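Local coordinates for periplasmic sugar-binding protein (Chloroflexus aurantiacus, PDB 4RXU), which binds beta-D-glucopyranose in the cleft between its two lobes and probably delivers sugar to an ABC-type importer, at residues I35-K40 / I115-L120; Q141-L146 / E174-V179; N167-F172 / T220-N225; N229-N234 / D261-D266. All coordinates share one frame; numbering follows the deposited sequence.

Contact 1. Residues I35-K40 / I115-L120; sequences IVLPTK and ISYDRL. With BGC (beta-D-glucopyranose), chain C.
P38 and R119 meet beside the bound glucose: CG of the proline ring lies 3.8 Å from R119 NH1, touching a guanidinium whose edge is turned to the sugar. R119 NE donates to BGC O1 at 3.0 Å and R119 NH2 to BGC O5 at 3.0 Å, both nearly straight at 169°, so two parallel donors grip the anomeric hydroxyl and the ring oxygen. The chain reaches there extended from CG to NE. Salt-bridged E42, which itself bonds the glucose, and the carbonyl of P94 hold NH2 and NH1, so the group is fixed in rotation. A leucine in its place would probably leave O1 and O5 without these donors and E42 without its ionic mate. Next to it, D118 OD2 accepts from BGC O2 at 2.7 Å, while OD1 pairs with R44. One shell further out, S116 OG donates to R119 O at 2.7 Å, in the carbonyl plane and on a lone pair, holding the backbone at R119. Further from the sugar, L37 CD2 packs 4.1 Å from Y117 CD2, and Y117 OH bonds D48. Strands 29-37 and 113-117 are parallel, with strand 89-92 between them, and the pocket loops leave their C-terminal ends, as in periplasmic binding proteins. Helix 44-59 adds F52 to the Y117 ring, and helix 300-315 adds L303 and V304.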
# COMPACT_ATOMS: atom_id res chain seq x y z
N ILE A 35 6.55 -16.99 7.95
CA ILE A 35 5.95 -15.78 7.40
C ILE A 35 5.51 -14.88 8.54
O ILE A 35 4.84 -15.35 9.46
CB ILE A 35 4.73 -16.11 6.52
CG1 ILE A 35 5.17 -16.89 5.28
CG2 ILE A 35 3.99 -14.84 6.09
CD1 ILE A 35 4.01 -17.55 4.54
N VAL A 36 5.92 -13.61 8.50
CA VAL A 36 5.52 -12.64 9.53
C VAL A 36 4.81 -11.48 8.88
O VAL A 36 5.36 -10.85 7.97
CB VAL A 36 6.71 -12.16 10.40
CG1 VAL A 36 6.28 -11.14 11.47
CG2 VAL A 36 7.38 -13.35 11.08
N LEU A 37 3.58 -11.24 9.31
CA LEU A 37 2.75 -10.14 8.78
C LEU A 37 2.46 -9.15 9.91
O LEU A 37 2.43 -9.54 11.06
CB LEU A 37 1.45 -10.68 8.18
CG LEU A 37 1.67 -11.56 6.92
CD1 LEU A 37 0.32 -12.17 6.53
CD2 LEU A 37 2.30 -10.81 5.74
N PRO A 38 2.22 -7.87 9.57
CA PRO A 38 2.32 -6.86 10.62
C PRO A 38 1.13 -6.75 11.55
O PRO A 38 1.31 -6.51 12.75
CB PRO A 38 2.53 -5.57 9.83
CG PRO A 38 1.83 -5.84 8.52
CD PRO A 38 2.23 -7.26 8.24
N THR A 39 -0.08 -6.92 11.02
CA THR A 39 -1.28 -6.72 11.81
C THR A 39 -2.49 -7.30 11.09
O THR A 39 -2.53 -7.29 9.86
CB THR A 39 -1.53 -5.22 12.13
OG1 THR A 39 -2.71 -5.06 12.92
CG2 THR A 39 -1.66 -4.39 10.87
N LYS A 40 -3.47 -7.75 11.87
CA LYS A 40 -4.79 -8.13 11.33
C LYS A 40 -5.76 -6.94 11.25
O LYS A 40 -6.87 -7.07 10.78
CB LYS A 40 -5.43 -9.25 12.16
CG LYS A 40 -4.88 -10.64 11.88
CD LYS A 40 -5.97 -11.71 11.93
CE LYS A 40 -6.00 -12.49 13.23
NZ LYS A 40 -6.17 -13.95 12.95
N ILE A 115 13.58 -12.25 3.21
CA ILE A 115 12.78 -11.75 2.11
C ILE A 115 11.81 -10.73 2.72
O ILE A 115 10.85 -11.08 3.40
CB ILE A 115 11.98 -12.85 1.42
CG1 ILE A 115 12.92 -13.96 0.91
CG2 ILE A 115 11.13 -12.27 0.30
CD1 ILE A 115 12.21 -15.12 0.24
N SER A 116 12.09 -9.45 2.49
CA SER A 116 11.17 -8.42 2.90
C SER A 116 9.96 -8.51 1.93
O SER A 116 10.15 -8.69 0.74
CB SER A 116 11.88 -7.07 2.82
OG SER A 116 11.25 -6.05 3.57
N TYR A 117 8.76 -8.42 2.49
CA TYR A 117 7.54 -8.75 1.78
C TYR A 117 6.59 -7.57 1.82
O TYR A 117 6.19 -7.12 2.88
CB TYR A 117 6.88 -9.96 2.43
CG TYR A 117 5.60 -10.40 1.74
CD1 TYR A 117 5.63 -11.11 0.56
CD2 TYR A 117 4.37 -10.06 2.27
CE1 TYR A 117 4.45 -11.48 -0.07
CE2 TYR A 117 3.20 -10.45 1.66
CZ TYR A 117 3.25 -11.15 0.48
OH TYR A 117 2.07 -11.50 -0.12
N ASP A 118 6.27 -7.08 0.62
CA ASP A 118 5.39 -5.94 0.37
C ASP A 118 6.01 -4.62 0.80
O ASP A 118 6.07 -3.69 0.01
CB ASP A 118 4.00 -6.07 0.97
CG ASP A 118 3.08 -5.03 0.43
OD1 ASP A 118 2.53 -5.27 -0.67
OD2 ASP A 118 2.95 -3.94 1.06
N ARG A 119 6.39 -4.53 2.07
CA ARG A 119 7.03 -3.35 2.65
C ARG A 119 8.49 -3.66 2.88
O ARG A 119 8.85 -4.82 3.15
CB ARG A 119 6.42 -3.00 4.01
CG ARG A 119 4.97 -2.64 3.95
CD ARG A 119 4.43 -2.46 5.36
NE ARG A 119 3.07 -1.99 5.35
CZ ARG A 119 2.32 -1.88 6.43
NH1 ARG A 119 2.78 -2.26 7.61
NH2 ARG A 119 1.09 -1.41 6.32
N LEU A 120 9.30 -2.62 2.78
CA LEU A 120 10.74 -2.75 2.87
C LEU A 120 11.27 -2.51 4.29
O LEU A 120 10.99 -1.50 4.91
CB LEU A 120 11.37 -1.74 1.90
CG LEU A 120 12.87 -1.81 1.67
CD1 LEU A 120 13.32 -3.19 1.22
CD2 LEU A 120 13.29 -0.71 0.70
C2 BGC C . 0.30 -1.96 1.46
C3 BGC C . -1.09 -1.54 1.02
C4 BGC C . -1.98 -1.43 2.25
C5 BGC C . -1.35 -0.55 3.32
C6 BGC C . -2.12 -0.54 4.62
C1 BGC C . 0.75 -0.85 2.41
O1 BGC C . 2.10 -0.94 2.74
O2 BGC C . 1.15 -2.05 0.31
O3 BGC C . -1.57 -2.52 0.11
O4 BGC C . -3.21 -0.79 1.86
O5 BGC C . -0.03 -0.97 3.60
O6 BGC C . -2.42 -1.86 5.08

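Contact 2. Residues Q141-L146 / E174-V179; sequences QQAQYL and EGAWKV
Two neighbouring helices of the lobe built on the four-stranded parallel sheet, 135-148 and 167-185, pack here through small residues, A143 against A176 and V179. The short segments approach to 7.7 Å between axes and cross at -32°, a close approach that the alanines permit. A143 CB fits between the two partners: it lies 3.4 Å from the carbonyl oxygen A176 O, 3.9 Å from A176 CB and 3.6 Å from V179 CB. V179 CG1, set anti to the backbone N (chi1 169°), also leans on the A143 methyl. Strand 155-159 follows the first helix and precedes the second, and both rest on the same strand of the sheet, since Q142 and A176 each touch L249. At the rim the Q144 side chain bends at chi2 and crosses V179 at about a right angle, bringing OE1 to 3.7 Å from V179 CG1. Its NE2 is held by D148 of the same helix, and the amide oxygen OE1 is the atom laid against the valine methyls. One turn apart on helix 167-185, K178 NZ reaches E174 OE2 at 3.1 Å in a salt bridge, meeting the oxygen on its anti side and 29° out of the carboxylate plane.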
# COMPACT_ATOMS: atom_id res chain seq x y z
N GLN A 141 -0.50 6.20 -10.63
CA GLN A 141 -1.80 5.86 -11.18
C GLN A 141 -2.94 6.54 -10.43
O GLN A 141 -3.92 6.98 -11.02
CB GLN A 141 -2.01 4.36 -11.21
CG GLN A 141 -1.23 3.69 -12.31
CD GLN A 141 -1.50 2.19 -12.37
OE1 GLN A 141 -2.57 1.74 -12.01
NE2 GLN A 141 -0.56 1.44 -12.87
N GLN A 142 -2.82 6.61 -9.12
CA GLN A 142 -3.82 7.32 -8.34
C GLN A 142 -3.90 8.78 -8.79
O GLN A 142 -4.97 9.32 -9.09
CB GLN A 142 -3.50 7.23 -6.85
CG GLN A 142 -3.66 5.84 -6.28
CD GLN A 142 -3.17 5.72 -4.88
OE1 GLN A 142 -2.29 6.46 -4.47
NE2 GLN A 142 -3.73 4.79 -4.14
N ALA A 143 -2.75 9.43 -8.81
CA ALA A 143 -2.72 10.84 -9.22
C ALA A 143 -3.17 11.06 -10.66
O ALA A 143 -3.88 12.03 -10.96
CB ALA A 143 -1.34 11.41 -9.01
N GLN A 144 -2.73 10.18 -11.55
CA GLN A 144 -3.05 10.31 -12.97
C GLN A 144 -4.57 10.23 -13.19
O GLN A 144 -5.11 10.97 -14.00
CB GLN A 144 -2.29 9.27 -13.80
CG GLN A 144 -2.35 9.55 -15.29
CD GLN A 144 -1.62 10.82 -15.64
OE1 GLN A 144 -0.43 10.96 -15.35
NE2 GLN A 144 -2.33 11.77 -16.24
N TYR A 145 -5.25 9.38 -12.43
CA TYR A 145 -6.70 9.29 -12.50
C TYR A 145 -7.33 10.65 -12.17
O TYR A 145 -8.21 11.13 -12.88
CB TYR A 145 -7.27 8.19 -11.58
CG TYR A 145 -8.76 8.13 -11.69
CD1 TYR A 145 -9.56 8.97 -10.91
CD2 TYR A 145 -9.38 7.29 -12.60
CE1 TYR A 145 -10.94 8.97 -11.02
CE2 TYR A 145 -10.76 7.26 -12.73
CZ TYR A 145 -11.53 8.10 -11.94
OH TYR A 145 -12.88 8.10 -12.07
N LEU A 146 -6.83 11.30 -11.13
CA LEU A 146 -7.36 12.59 -10.72
C LEU A 146 -7.12 13.62 -11.82
O LEU A 146 -8.03 14.37 -12.21
CB LEU A 146 -6.75 13.04 -9.41
CG LEU A 146 -7.11 12.15 -8.21
CD1 LEU A 146 -6.36 12.62 -6.98
CD2 LEU A 146 -8.60 12.07 -7.87
N GLU A 174 5.21 9.72 -3.13
CA GLU A 174 6.13 10.23 -4.15
C GLU A 174 5.54 10.03 -5.55
O GLU A 174 5.60 10.91 -6.39
CB GLU A 174 7.50 9.54 -4.05
CG GLU A 174 8.46 9.99 -5.16
CD GLU A 174 9.82 9.32 -5.10
OE1 GLU A 174 10.17 8.69 -4.07
OE2 GLU A 174 10.57 9.44 -6.09
N GLY A 175 5.05 8.82 -5.82
CA GLY A 175 4.52 8.52 -7.16
C GLY A 175 3.40 9.48 -7.53
O GLY A 175 3.31 10.01 -8.69
N ALA A 176 2.56 9.75 -6.54
CA ALA A 176 1.45 10.69 -6.76
C ALA A 176 1.93 12.12 -6.92
O ALA A 176 1.48 12.86 -7.79
CB ALA A 176 0.45 10.61 -5.61
N TRP A 177 2.84 12.53 -6.05
CA TRP A 177 3.35 13.90 -6.05
C TRP A 177 3.98 14.25 -7.38
O TRP A 177 3.86 15.38 -7.88
CB TRP A 177 4.39 14.08 -4.95
CG TRP A 177 4.89 15.50 -4.83
CD1 TRP A 177 6.10 15.97 -5.23
CD2 TRP A 177 4.18 16.62 -4.27
NE1 TRP A 177 6.20 17.32 -4.95
CE2 TRP A 177 5.04 17.74 -4.34
CE3 TRP A 177 2.92 16.79 -3.68
CZ2 TRP A 177 4.67 19.01 -3.87
CZ3 TRP A 177 2.54 18.04 -3.20
CH2 TRP A 177 3.42 19.14 -3.30
N LYS A 178 4.69 13.28 -7.96
CA LYS A 178 5.40 13.55 -9.20
C LYS A 178 4.47 13.69 -10.40
O LYS A 178 4.91 14.15 -11.45
CB LYS A 178 6.54 12.57 -9.41
CG LYS A 178 7.54 12.71 -8.26
CD LYS A 178 8.90 12.24 -8.62
CE LYS A 178 9.98 12.71 -7.68
NZ LYS A 178 11.14 11.84 -7.97
N VAL A 179 3.20 13.34 -10.22
CA VAL A 179 2.15 13.64 -11.19
C VAL A 179 1.36 14.89 -10.79
O VAL A 179 1.04 15.74 -11.64
CB VAL A 179 1.20 12.42 -11.35
CG1 VAL A 179 -0.06 12.77 -12.13
CG2 VAL A 179 1.94 11.26 -12.01

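Contact 3. Residues N167-F172 / T220-N225; sequences NNAFLF and TNWDFN. With BGC (beta-D-glucopyranose), chain C.
The F172 ring takes W222 CZ2 at its edge, near its plane and 3.8 Å from F172 CE2, the two side chains crossing obliquely so that F172 CD2 comes to lie in the plane of the indole. BGC O2 sits at another part of the phenyl edge, 3.7 Å from F172 CZ. One face of that ring carries the carbonyl oxygen N168 O, near the rim. Over one face of the indole rides the glucose, with BGC C6 at 3.4 Å from W222 CD2 and C5 above the six-membered ring. This is the CH-pi platform on which sugar-binding proteins commonly seat a pyranose. A169 CB touches W222 CZ2 at 4.3 Å and backs the benzo end. The indole is fixed further by NE1, which bonds D166, a residue that itself hydrogen-bonds the glucose. A serine in place of W222 would probably strip the C5-C6 side of the sugar of its platform and leave D166 without this donor. On helix 167-185, N168 ND2 comes in at the rim of the sugar, beside its C1 and C2 hydroxyls. It donates to BGC O1 at 3.1 Å (154°) and only weakly to BGC O2 at 3.3 Å, and it also bonds the D118 carbonyl. On the other segment an ST turn positions the tryptophan: W222 N donates to T220 OG1 at 3.1 Å. D223 then N-caps helix 224-237, its OD2 also bonding T226.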
# COMPACT_ATOMS: atom_id res chain seq x y z
N ASN A 167 7.38 2.28 4.70
CA ASN A 167 8.10 2.89 3.57
C ASN A 167 7.22 3.06 2.34
O ASN A 167 7.42 3.97 1.53
CB ASN A 167 9.35 2.08 3.24
CG ASN A 167 10.23 2.76 2.25
OD1 ASN A 167 10.73 3.86 2.49
ND2 ASN A 167 10.46 2.10 1.12
N ASN A 168 6.28 2.14 2.15
CA ASN A 168 5.39 2.27 0.99
C ASN A 168 4.58 3.56 1.03
O ASN A 168 4.24 4.08 -0.01
CB ASN A 168 4.43 1.08 0.89
CG ASN A 168 5.10 -0.19 0.47
OD1 ASN A 168 6.21 -0.20 -0.04
ND2 ASN A 168 4.39 -1.29 0.62
N ALA A 169 4.28 4.08 2.22
CA ALA A 169 3.52 5.33 2.30
C ALA A 169 4.31 6.45 1.61
O ALA A 169 3.74 7.29 0.94
CB ALA A 169 3.20 5.69 3.74
N PHE A 170 5.62 6.45 1.78
CA PHE A 170 6.46 7.44 1.11
C PHE A 170 6.49 7.19 -0.39
O PHE A 170 6.46 8.13 -1.20
CB PHE A 170 7.88 7.42 1.68
CG PHE A 170 8.00 8.08 3.02
CD1 PHE A 170 7.74 7.37 4.16
CD2 PHE A 170 8.36 9.41 3.12
CE1 PHE A 170 7.84 7.97 5.40
CE2 PHE A 170 8.45 10.01 4.36
CZ PHE A 170 8.20 9.28 5.50
N LEU A 171 6.56 5.92 -0.78
CA LEU A 171 6.59 5.58 -2.23
C LEU A 171 5.27 5.94 -2.90
O LEU A 171 5.26 6.52 -3.99
CB LEU A 171 6.92 4.09 -2.47
CG LEU A 171 8.32 3.69 -1.98
CD1 LEU A 171 8.56 2.18 -2.03
CD2 LEU A 171 9.37 4.42 -2.82
N PHE A 172 4.15 5.62 -2.27
CA PHE A 172 2.87 5.96 -2.86
C PHE A 172 2.75 7.48 -2.96
O PHE A 172 2.23 8.01 -3.93
CB PHE A 172 1.70 5.47 -2.02
CG PHE A 172 1.66 3.99 -1.79
CD1 PHE A 172 1.95 3.06 -2.78
CD2 PHE A 172 1.24 3.54 -0.56
CE1 PHE A 172 1.88 1.69 -2.51
CE2 PHE A 172 1.15 2.19 -0.30
CZ PHE A 172 1.47 1.26 -1.26
N THR A 220 -3.38 9.15 7.35
CA THR A 220 -4.48 8.32 7.80
C THR A 220 -4.02 7.27 8.79
O THR A 220 -4.85 6.60 9.40
CB THR A 220 -5.10 7.57 6.63
OG1 THR A 220 -4.12 6.66 6.09
CG2 THR A 220 -5.56 8.51 5.57
N ASN A 221 -2.70 7.07 8.90
CA ASN A 221 -2.14 5.97 9.70
C ASN A 221 -2.72 4.60 9.31
O ASN A 221 -2.79 3.68 10.14
CB ASN A 221 -2.34 6.23 11.19
CG ASN A 221 -1.42 7.30 11.72
OD1 ASN A 221 -0.30 7.44 11.26
ND2 ASN A 221 -1.88 8.04 12.70
N TRP A 222 -3.18 4.50 8.06
CA TRP A 222 -3.80 3.27 7.51
C TRP A 222 -4.96 2.79 8.37
O TRP A 222 -5.18 1.59 8.57
CB TRP A 222 -2.77 2.16 7.36
CG TRP A 222 -1.66 2.34 6.39
CD1 TRP A 222 -0.34 2.01 6.60
CD2 TRP A 222 -1.75 2.78 5.02
NE1 TRP A 222 0.40 2.23 5.45
CE2 TRP A 222 -0.44 2.71 4.46
CE3 TRP A 222 -2.79 3.19 4.20
CZ2 TRP A 222 -0.17 3.04 3.14
CZ3 TRP A 222 -2.52 3.56 2.88
CH2 TRP A 222 -1.22 3.47 2.37
N ASP A 223 -5.72 3.76 8.86
CA ASP A 223 -6.80 3.53 9.82
C ASP A 223 -8.07 4.26 9.37
O ASP A 223 -8.04 5.46 9.08
CB ASP A 223 -6.40 4.01 11.22
CG ASP A 223 -7.52 3.82 12.24
OD1 ASP A 223 -7.92 2.67 12.51
OD2 ASP A 223 -8.00 4.83 12.76
N PHE A 224 -9.17 3.51 9.32
CA PHE A 224 -10.46 4.02 8.88
C PHE A 224 -10.91 5.26 9.65
O PHE A 224 -11.19 6.30 9.05
CB PHE A 224 -11.55 2.92 8.99
CG PHE A 224 -12.84 3.28 8.32
CD1 PHE A 224 -13.76 4.10 8.95
CD2 PHE A 224 -13.11 2.84 7.04
CE1 PHE A 224 -14.94 4.45 8.32
CE2 PHE A 224 -14.29 3.17 6.41
CZ PHE A 224 -15.20 3.99 7.04
N ASN A 225 -10.98 5.17 10.98
CA ASN A 225 -11.51 6.28 11.78
C ASN A 225 -10.63 7.52 11.71
O ASN A 225 -11.13 8.65 11.64
CB ASN A 225 -11.75 5.89 13.25
CG ASN A 225 -13.03 5.11 13.44
OD1 ASN A 225 -13.86 5.00 12.54
ND2 ASN A 225 -13.19 4.56 14.63
C2 BGC C . 0.30 -1.96 1.46
C3 BGC C . -1.09 -1.54 1.02
C4 BGC C . -1.98 -1.43 2.25
C5 BGC C . -1.35 -0.55 3.32
C6 BGC C . -2.12 -0.54 4.62
C1 BGC C . 0.75 -0.85 2.41
O1 BGC C . 2.10 -0.94 2.74
O2 BGC C . 1.15 -2.05 0.31
O3 BGC C . -1.57 -2.52 0.11
O4 BGC C . -3.21 -0.79 1.86
O5 BGC C . -0.03 -0.97 3.60
O6 BGC C . -2.42 -1.86 5.08

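Contact 4. Residues N229-N234 / D261-D266; sequences NLAEAN and DAFAAD
Helical segment 229-234 and the C-terminal part of helix 253-264 run broadly the same way and come nearest at E232 and A262, whose CA atoms are 5.9 Å apart; in the second segment D266 N is bonded to F263 O. The close approach rests on alanines. A231 CB meets A262 CB at 3.7 Å, and it also lies at the edge of the F263 ring, near its plane and 4.1 Å from CE1. That ring points toward the sheet, where it stands edge-to-face with Y158 and packs on V246 and I248 of strand 246-249, the strand that lies between the two helices in the chain (alpha-beta-alpha). Beside the alanines, E232 folds over the junction. With CG beside the backbone N and the chain bent at chi2 (-69°), its carboxylate is laid on the methyl of A262, with OE2 3.6 Å from CB. The other oxygen, E232 OE1, takes a hydrogen from a water at 2.7 Å, and the same water donates to A262 O at 2.6 Å. If E232 is ionised, as is likely, both it and A262 O can only accept, and the water supplies the hydrogens to both, tying the helices together. D266 OD2, 6.5 Å from E232 OE1, is salt-bridged to K243, which probably tempers the like charges; the water bond is consistent with an ionised E232 at this solvent-facing rim.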
# COMPACT_ATOMS: atom_id res chain seq x y z
N ASN A 229 -12.06 10.99 10.32
CA ASN A 229 -11.94 12.17 11.16
C ASN A 229 -11.11 13.29 10.56
O ASN A 229 -11.48 14.46 10.67
CB ASN A 229 -11.38 11.78 12.51
CG ASN A 229 -12.36 10.96 13.28
OD1 ASN A 229 -13.53 10.85 12.90
ND2 ASN A 229 -11.91 10.37 14.34
N LEU A 230 -10.01 12.91 9.92
CA LEU A 230 -9.20 13.90 9.23
C LEU A 230 -9.99 14.55 8.10
O LEU A 230 -9.98 15.76 7.96
CB LEU A 230 -7.92 13.28 8.70
CG LEU A 230 -6.92 14.25 8.08
CD1 LEU A 230 -6.46 15.33 9.08
CD2 LEU A 230 -5.73 13.48 7.54
N ALA A 231 -10.70 13.75 7.32
CA ALA A 231 -11.52 14.32 6.24
C ALA A 231 -12.56 15.28 6.82
O ALA A 231 -12.77 16.38 6.31
CB ALA A 231 -12.17 13.21 5.43
N GLU A 232 -13.19 14.88 7.92
CA GLU A 232 -14.21 15.73 8.59
C GLU A 232 -13.60 17.04 9.08
O GLU A 232 -14.16 18.12 8.88
CB GLU A 232 -14.89 14.99 9.76
CG GLU A 232 -15.74 13.80 9.35
CD GLU A 232 -17.02 14.13 8.60
OE1 GLU A 232 -17.20 15.28 8.13
OE2 GLU A 232 -17.83 13.19 8.45
N ALA A 233 -12.43 16.95 9.70
CA ALA A 233 -11.68 18.14 10.14
C ALA A 233 -11.34 19.06 8.96
O ALA A 233 -11.54 20.27 9.02
CB ALA A 233 -10.42 17.74 10.90
N ASN A 234 -10.84 18.46 7.89
CA ASN A 234 -10.53 19.20 6.68
C ASN A 234 -11.74 19.90 6.10
O ASN A 234 -11.64 21.03 5.66
CB ASN A 234 -9.97 18.27 5.62
CG ASN A 234 -8.61 17.68 5.95
OD1 ASN A 234 -8.20 16.76 5.28
ND2 ASN A 234 -7.89 18.24 6.92
N ASP A 261 -16.98 8.84 2.55
CA ASP A 261 -18.16 8.95 3.42
C ASP A 261 -18.30 10.36 3.97
O ASP A 261 -19.40 10.92 4.02
CB ASP A 261 -18.11 7.95 4.59
CG ASP A 261 -18.31 6.50 4.16
OD1 ASP A 261 -18.70 6.22 2.99
OD2 ASP A 261 -18.04 5.63 5.04
N ALA A 262 -17.19 10.96 4.38
CA ALA A 262 -17.22 12.36 4.85
C ALA A 262 -17.60 13.35 3.75
O ALA A 262 -18.43 14.26 3.95
CB ALA A 262 -15.86 12.72 5.45
N PHE A 263 -16.95 13.22 2.59
CA PHE A 263 -17.19 14.11 1.46
C PHE A 263 -18.60 13.97 0.89
O PHE A 263 -19.22 14.97 0.51
CB PHE A 263 -16.13 13.90 0.38
CG PHE A 263 -14.84 14.66 0.62
CD1 PHE A 263 -13.94 14.25 1.59
CD2 PHE A 263 -14.56 15.81 -0.09
CE1 PHE A 263 -12.75 14.94 1.81
CE2 PHE A 263 -13.38 16.51 0.12
CZ PHE A 263 -12.48 16.07 1.07
N ALA A 264 -19.12 12.74 0.88
CA ALA A 264 -20.48 12.49 0.37
C ALA A 264 -21.53 13.21 1.20
O ALA A 264 -22.57 13.61 0.70
CB ALA A 264 -20.78 11.00 0.37
N ALA A 265 -21.23 13.36 2.49
CA ALA A 265 -22.14 14.02 3.45
C ALA A 265 -22.12 15.55 3.46
O ALA A 265 -22.93 16.16 4.15
CB ALA A 265 -21.87 13.51 4.86
N ASP A 266 -21.21 16.15 2.72
CA ASP A 266 -21.03 17.59 2.76
C ASP A 266 -21.83 18.13 1.59
O ASP A 266 -21.49 17.88 0.43
CB ASP A 266 -19.54 17.93 2.63
CG ASP A 266 -19.25 19.41 2.74
OD1 ASP A 266 -19.89 20.22 2.04
OD2 ASP A 266 -18.34 19.77 3.53
O HOH W 1 -18.99 15.67 6.12

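Overall arrangement
Contacts 1 and 3 are buried round the glucose, which they face from the two lobes, and they are linked directly through D118 and N168. There the chemistry is polar and aromatic, charged groups and rings addressing a ligand. Contacts 2 and 4 lie away from it, where helices pack by alanines with a polar residue at each rim; contact 2 is only partly buried, and contact 4 is buried too but farthest out, its centre about 22 Å from the chain centre. Helix 167-185 serves contacts 2 and 3, and helix 224-237 serves contacts 3 and 4, where F224 touches D261. The centres of contacts 1 and 4 are about 31 Å apart, on opposite sides of the chain's centre.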